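Local coordinates for protein phosphorylated carbohydrates phosphatase TM_1254 (Thermotoga maritima msb8, PDB 3KBB) that dephosphorylates sugar phosphates such as erythrose 4-phosphate, fructose 6-phosphate, 2-deoxyglucose 6-phosphate and mannose 6-phosphate, working with a divalent metal, best with cobalt, at residues E144-V149 / V170-S175; G133-N138 / L150-V155. All blocks are in the same frame, centred on the assembly; numbering follows the deposited sequence.

In the fold
From the N terminus, the chain reaches strand 129-131 at one border of the parallel sheet and runs on into the loop 133-138, then helix 144-153, strand 160-164 and helix 167-175. Contact 2 closes the shorter loop, returning the last part of helix 144-153 to the residues after strand 129-131, with eleven residues between its segments. Contact 1 spans twenty residues and joins the first part of the same helix to helix 167-175. Their segments alternate along the chain, so the two closures cross. Glu144 joins them, its carboxylate probably accepting hydrogen bonds from Lys137 N and Asn138 N. Together they tie an edge-strand loop and two helices of the HAD core to one another.

Contact 1: residues E144-V149 / V170-S175; sequences EIYLLV and VEAAKS
Tyr146 and the alanine pair Ala172 and Ala173 form a buried helix-to-helix contact, joining helices 144-153 and 167-175 beside the parallel sheet of the HAD core. The contact buries a modest 168 Å² and rests on a single aromatic side chain laid against a small-residue surface. The methyl of Ala173 sits over one face of the tyrosine ring, with CB 3.8 Å from the ring centroid and only 10° off its normal, a well-centred CH-pi contact. The CD2 side of the ring reaches further, to the helix backbone: Tyr146 CD2 is 3.5 Å from Ala173 N. The same carbon meets the methyl of Ala172, with CD2 to CB at 3.9 Å. A chi1 of -79° sets CG beside the backbone N and anti to the carbonyl carbon, which lays the ring face under the Ala173 methyl. The small alanine side chains are consistent with the close approach of the backbones, the CA atoms of Tyr146 and Ala173 being 5.7 Å apart. Beyond the alanines the tyrosine side chain also touches Ala106 of strand 102-106, and its hydroxyl is hydrogen-bonded to Glu164 OE2. Cutting the side chain back to that of an alanine at Tyr146 is likely to open a gap beneath the Ala173 methyl and leave Glu164 without its hydroxyl partner. The contact thus joins two chemistries in one residue: an apolar ring face packs against the neighbouring helix, while the hydroxyl is held by Glu164, in a side chain about 5 Å from that of Asp7, the probable nucleophile.

Contact 2: residues G133-N138 / L150-V155; sequences GDQVKN and LERLNV
Gln135 and Arg152 meet nearly at right angles, the amide of one and the guanidinium of the other turned 81° apart. Arg152 leaves the last turn of helix 144-153 as a chain extended from CG to NE, and it spans most of the distance to the loop, since the CA atoms of the two residues are 12.1 Å apart. Gln135, extended beyond CG, supplies the rest. The guanidinium comes in by its edge: Arg152 NH1 donates to Gln135 OE1 at 2.8 Å, with an N-H...O angle of 151°. Relative to the amide, the donor stands well above the carbonyl plane, 45° out of it, rather than on a lone pair. Arg152 NH2 is farther from the same oxygen, 3.6 Å from Gln135 OE1, so the grip is one-pronged. Gln135 OE1 also accepts from Phe132 N, which ties the glutamine back to the start of its own loop, and Arg152 NH1 gives a second, weak hydrogen bond to Met130 O. Along the way the arginine side chain packs on Val129 and Val131 of strand 129-131. This is a surface contact, away from the probable nucleophile. In chemical terms a cationic group is paired with a neutral amide oxygen, so the link between helix and loop is a charged hydrogen bond in which the glutamine itself brings no countercharge, probably strengthened by the positive charge of the arginine.

Contact 1: residues E144-V149 / V170-S175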
# COMPACT_ATOMS: atom_id res chain seq x y z
N GLU A 144 -15.07 -6.92 1.82
CA GLU A 144 -15.63 -6.27 0.61
C GLU A 144 -14.64 -6.06 -0.55
O GLU A 144 -14.91 -6.42 -1.72
CB GLU A 144 -16.31 -4.95 0.99
CG GLU A 144 -17.32 -4.55 -0.04
CD GLU A 144 -18.01 -3.21 0.28
OE1 GLU A 144 -18.04 -2.84 1.46
OE2 GLU A 144 -18.51 -2.59 -0.69
N ILE A 145 -13.49 -5.46 -0.24
CA ILE A 145 -12.53 -5.15 -1.29
C ILE A 145 -12.01 -6.39 -2.03
O ILE A 145 -11.93 -6.38 -3.25
CB ILE A 145 -11.39 -4.26 -0.77
CG1 ILE A 145 -10.64 -3.60 -1.94
CG2 ILE A 145 -10.49 -4.98 0.22
CD1 ILE A 145 -9.63 -2.58 -1.51
N TYR A 146 -11.70 -7.45 -1.28
CA TYR A 146 -11.25 -8.70 -1.95
C TYR A 146 -12.39 -9.42 -2.65
O TYR A 146 -12.16 -10.01 -3.69
CB TYR A 146 -10.52 -9.62 -0.95
CG TYR A 146 -9.11 -9.09 -0.79
CD1 TYR A 146 -8.13 -9.31 -1.79
CD2 TYR A 146 -8.74 -8.35 0.33
CE1 TYR A 146 -6.85 -8.79 -1.67
CE2 TYR A 146 -7.46 -7.82 0.47
CZ TYR A 146 -6.51 -8.05 -0.55
OH TYR A 146 -5.24 -7.54 -0.46
N LEU A 147 -13.59 -9.38 -2.09
CA LEU A 147 -14.79 -9.94 -2.78
C LEU A 147 -15.00 -9.25 -4.13
O LEU A 147 -15.31 -9.91 -5.15
CB LEU A 147 -16.03 -9.84 -1.85
CG LEU A 147 -15.96 -10.75 -0.63
CD1 LEU A 147 -17.04 -10.30 0.42
CD2 LEU A 147 -16.10 -12.25 -0.98
N LEU A 148 -14.81 -7.92 -4.19
CA LEU A 148 -14.96 -7.18 -5.45
C LEU A 148 -13.84 -7.54 -6.44
O LEU A 148 -14.09 -7.69 -7.65
CB LEU A 148 -14.98 -5.67 -5.18
CG LEU A 148 -15.27 -4.72 -6.37
CD1 LEU A 148 -16.52 -5.15 -7.14
CD2 LEU A 148 -15.33 -3.25 -5.87
N VAL A 149 -12.61 -7.69 -5.94
CA VAL A 149 -11.50 -8.16 -6.80
C VAL A 149 -11.84 -9.52 -7.41
O VAL A 149 -11.64 -9.71 -8.64
CB VAL A 149 -10.13 -8.25 -6.05
CG1 VAL A 149 -9.03 -8.86 -6.98
CG2 VAL A 149 -9.69 -6.85 -5.61
N VAL A 170 -4.58 -8.70 5.43
CA VAL A 170 -4.62 -10.17 5.54
C VAL A 170 -5.95 -10.64 6.06
O VAL A 170 -6.52 -11.59 5.53
CB VAL A 170 -3.44 -10.68 6.41
CG1 VAL A 170 -3.60 -12.19 6.67
CG2 VAL A 170 -2.09 -10.35 5.73
N GLU A 171 -6.48 -9.98 7.09
CA GLU A 171 -7.79 -10.34 7.59
C GLU A 171 -8.87 -10.26 6.51
O GLU A 171 -9.72 -11.16 6.41
CB GLU A 171 -8.18 -9.45 8.77
CG GLU A 171 -7.35 -9.75 10.03
CD GLU A 171 -7.62 -8.77 11.18
OE1 GLU A 171 -8.33 -7.77 10.97
OE2 GLU A 171 -7.06 -8.99 12.29
N ALA A 172 -8.82 -9.19 5.71
CA ALA A 172 -9.82 -8.97 4.68
C ALA A 172 -9.79 -10.09 3.61
O ALA A 172 -10.85 -10.67 3.25
CB ALA A 172 -9.63 -7.60 4.05
N ALA A 173 -8.58 -10.42 3.15
CA ALA A 173 -8.46 -11.46 2.13
C ALA A 173 -8.90 -12.81 2.71
O ALA A 173 -9.63 -13.55 2.06
CB ALA A 173 -7.04 -11.56 1.59
N LYS A 174 -8.47 -13.12 3.92
CA LYS A 174 -8.90 -14.37 4.57
C LYS A 174 -10.43 -14.47 4.74
O LYS A 174 -11.06 -15.53 4.44
CB LYS A 174 -8.22 -14.48 5.94
CG LYS A 174 -8.27 -15.86 6.59
CD LYS A 174 -7.23 -16.82 5.99
CE LYS A 174 -7.25 -18.17 6.75
NZ LYS A 174 -7.59 -17.83 8.15
N SER A 175 -11.04 -13.38 5.20
CA SER A 175 -12.50 -13.32 5.34
C SER A 175 -13.26 -13.45 4.03
O SER A 175 -14.40 -13.93 4.05
CB SER A 175 -12.96 -12.07 6.11
OG SER A 175 -12.50 -12.11 7.45

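Contact 2: residues G133-N138 / L150-V155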
# COMPACT_ATOMS: atom_id res chain seq x y z
N GLY A 133 -9.91 1.98 -2.87
CA GLY A 133 -10.62 2.08 -1.59
C GLY A 133 -11.93 2.83 -1.63
O GLY A 133 -12.84 2.60 -0.78
N ASP A 134 -12.06 3.72 -2.61
CA ASP A 134 -13.31 4.47 -2.79
C ASP A 134 -14.34 3.72 -3.62
O ASP A 134 -15.34 4.32 -4.04
CB ASP A 134 -13.06 5.88 -3.38
CG ASP A 134 -12.25 5.88 -4.71
OD1 ASP A 134 -11.60 4.89 -5.13
OD2 ASP A 134 -12.26 6.97 -5.36
N GLN A 135 -14.06 2.45 -3.90
CA GLN A 135 -14.98 1.59 -4.66
C GLN A 135 -15.74 0.57 -3.81
O GLN A 135 -16.51 -0.23 -4.35
CB GLN A 135 -14.21 0.90 -5.78
CG GLN A 135 -13.67 1.90 -6.79
CD GLN A 135 -12.96 1.23 -7.96
OE1 GLN A 135 -12.38 0.15 -7.81
NE2 GLN A 135 -13.01 1.86 -9.11
N VAL A 136 -15.52 0.59 -2.50
CA VAL A 136 -16.25 -0.24 -1.55
C VAL A 136 -16.88 0.60 -0.45
O VAL A 136 -16.37 1.69 -0.15
CB VAL A 136 -15.31 -1.29 -0.90
CG1 VAL A 136 -14.81 -2.25 -1.99
CG2 VAL A 136 -14.15 -0.61 -0.21
N LYS A 137 -17.94 0.06 0.16
CA LYS A 137 -18.60 0.74 1.29
C LYS A 137 -17.73 0.72 2.55
O LYS A 137 -17.53 1.76 3.21
CB LYS A 137 -19.97 0.10 1.54
CG LYS A 137 -20.72 0.78 2.72
CD LYS A 137 -22.13 0.27 2.83
CE LYS A 137 -22.81 0.90 4.03
NZ LYS A 137 -24.04 0.14 4.35
N ASN A 138 -17.23 -0.47 2.88
CA ASN A 138 -16.44 -0.70 4.10
C ASN A 138 -15.06 -1.22 3.71
O ASN A 138 -14.98 -2.17 2.92
CB ASN A 138 -17.15 -1.74 4.95
CG ASN A 138 -18.50 -1.26 5.44
OD1 ASN A 138 -19.51 -1.93 5.25
ND2 ASN A 138 -18.53 -0.09 6.05
N LEU A 150 -12.33 -10.46 -6.58
CA LEU A 150 -12.72 -11.80 -7.03
C LEU A 150 -13.84 -11.72 -8.07
O LEU A 150 -13.81 -12.42 -9.07
CB LEU A 150 -13.13 -12.70 -5.88
CG LEU A 150 -12.01 -13.03 -4.86
CD1 LEU A 150 -12.59 -13.74 -3.66
CD2 LEU A 150 -11.01 -13.91 -5.64
N GLU A 151 -14.79 -10.82 -7.82
CA GLU A 151 -15.91 -10.60 -8.74
C GLU A 151 -15.46 -10.13 -10.09
O GLU A 151 -15.90 -10.68 -11.11
CB GLU A 151 -16.91 -9.62 -8.14
CG GLU A 151 -18.17 -9.46 -9.04
CD GLU A 151 -19.29 -8.79 -8.31
OE1 GLU A 151 -19.02 -7.73 -7.69
OE2 GLU A 151 -20.42 -9.33 -8.34
N ARG A 152 -14.63 -9.09 -10.11
CA ARG A 152 -14.15 -8.50 -11.32
C ARG A 152 -13.22 -9.47 -12.09
O ARG A 152 -13.20 -9.47 -13.31
CB ARG A 152 -13.44 -7.18 -11.07
CG ARG A 152 -14.41 -6.03 -10.61
CD ARG A 152 -13.72 -4.63 -10.59
NE ARG A 152 -14.63 -3.62 -10.03
CZ ARG A 152 -14.30 -2.40 -9.57
NH1 ARG A 152 -13.06 -1.92 -9.60
NH2 ARG A 152 -15.27 -1.62 -9.11
N LEU A 153 -12.46 -10.29 -11.37
CA LEU A 153 -11.61 -11.30 -12.01
C LEU A 153 -12.41 -12.52 -12.53
O LEU A 153 -11.93 -13.28 -13.40
CB LEU A 153 -10.62 -11.84 -10.97
CG LEU A 153 -9.45 -10.98 -10.52
CD1 LEU A 153 -8.85 -11.62 -9.28
CD2 LEU A 153 -8.40 -10.94 -11.66
N ASN A 154 -13.59 -12.71 -11.95
CA ASN A 154 -14.40 -13.90 -12.13
C ASN A 154 -13.61 -15.19 -11.85
O ASN A 154 -13.49 -16.11 -12.71
CB ASN A 154 -15.00 -13.90 -13.55
CG ASN A 154 -15.99 -14.99 -13.76
OD1 ASN A 154 -16.68 -15.43 -12.84
ND2 ASN A 154 -16.09 -15.43 -15.01
N VAL A 155 -13.01 -15.24 -10.65
CA VAL A 155 -12.24 -16.40 -10.20
C VAL A 155 -12.63 -16.78 -8.76
O VAL A 155 -13.08 -15.93 -7.97
CB VAL A 155 -10.68 -16.20 -10.33
CG1 VAL A 155 -10.29 -15.73 -11.70
CG2 VAL A 155 -10.19 -15.18 -9.30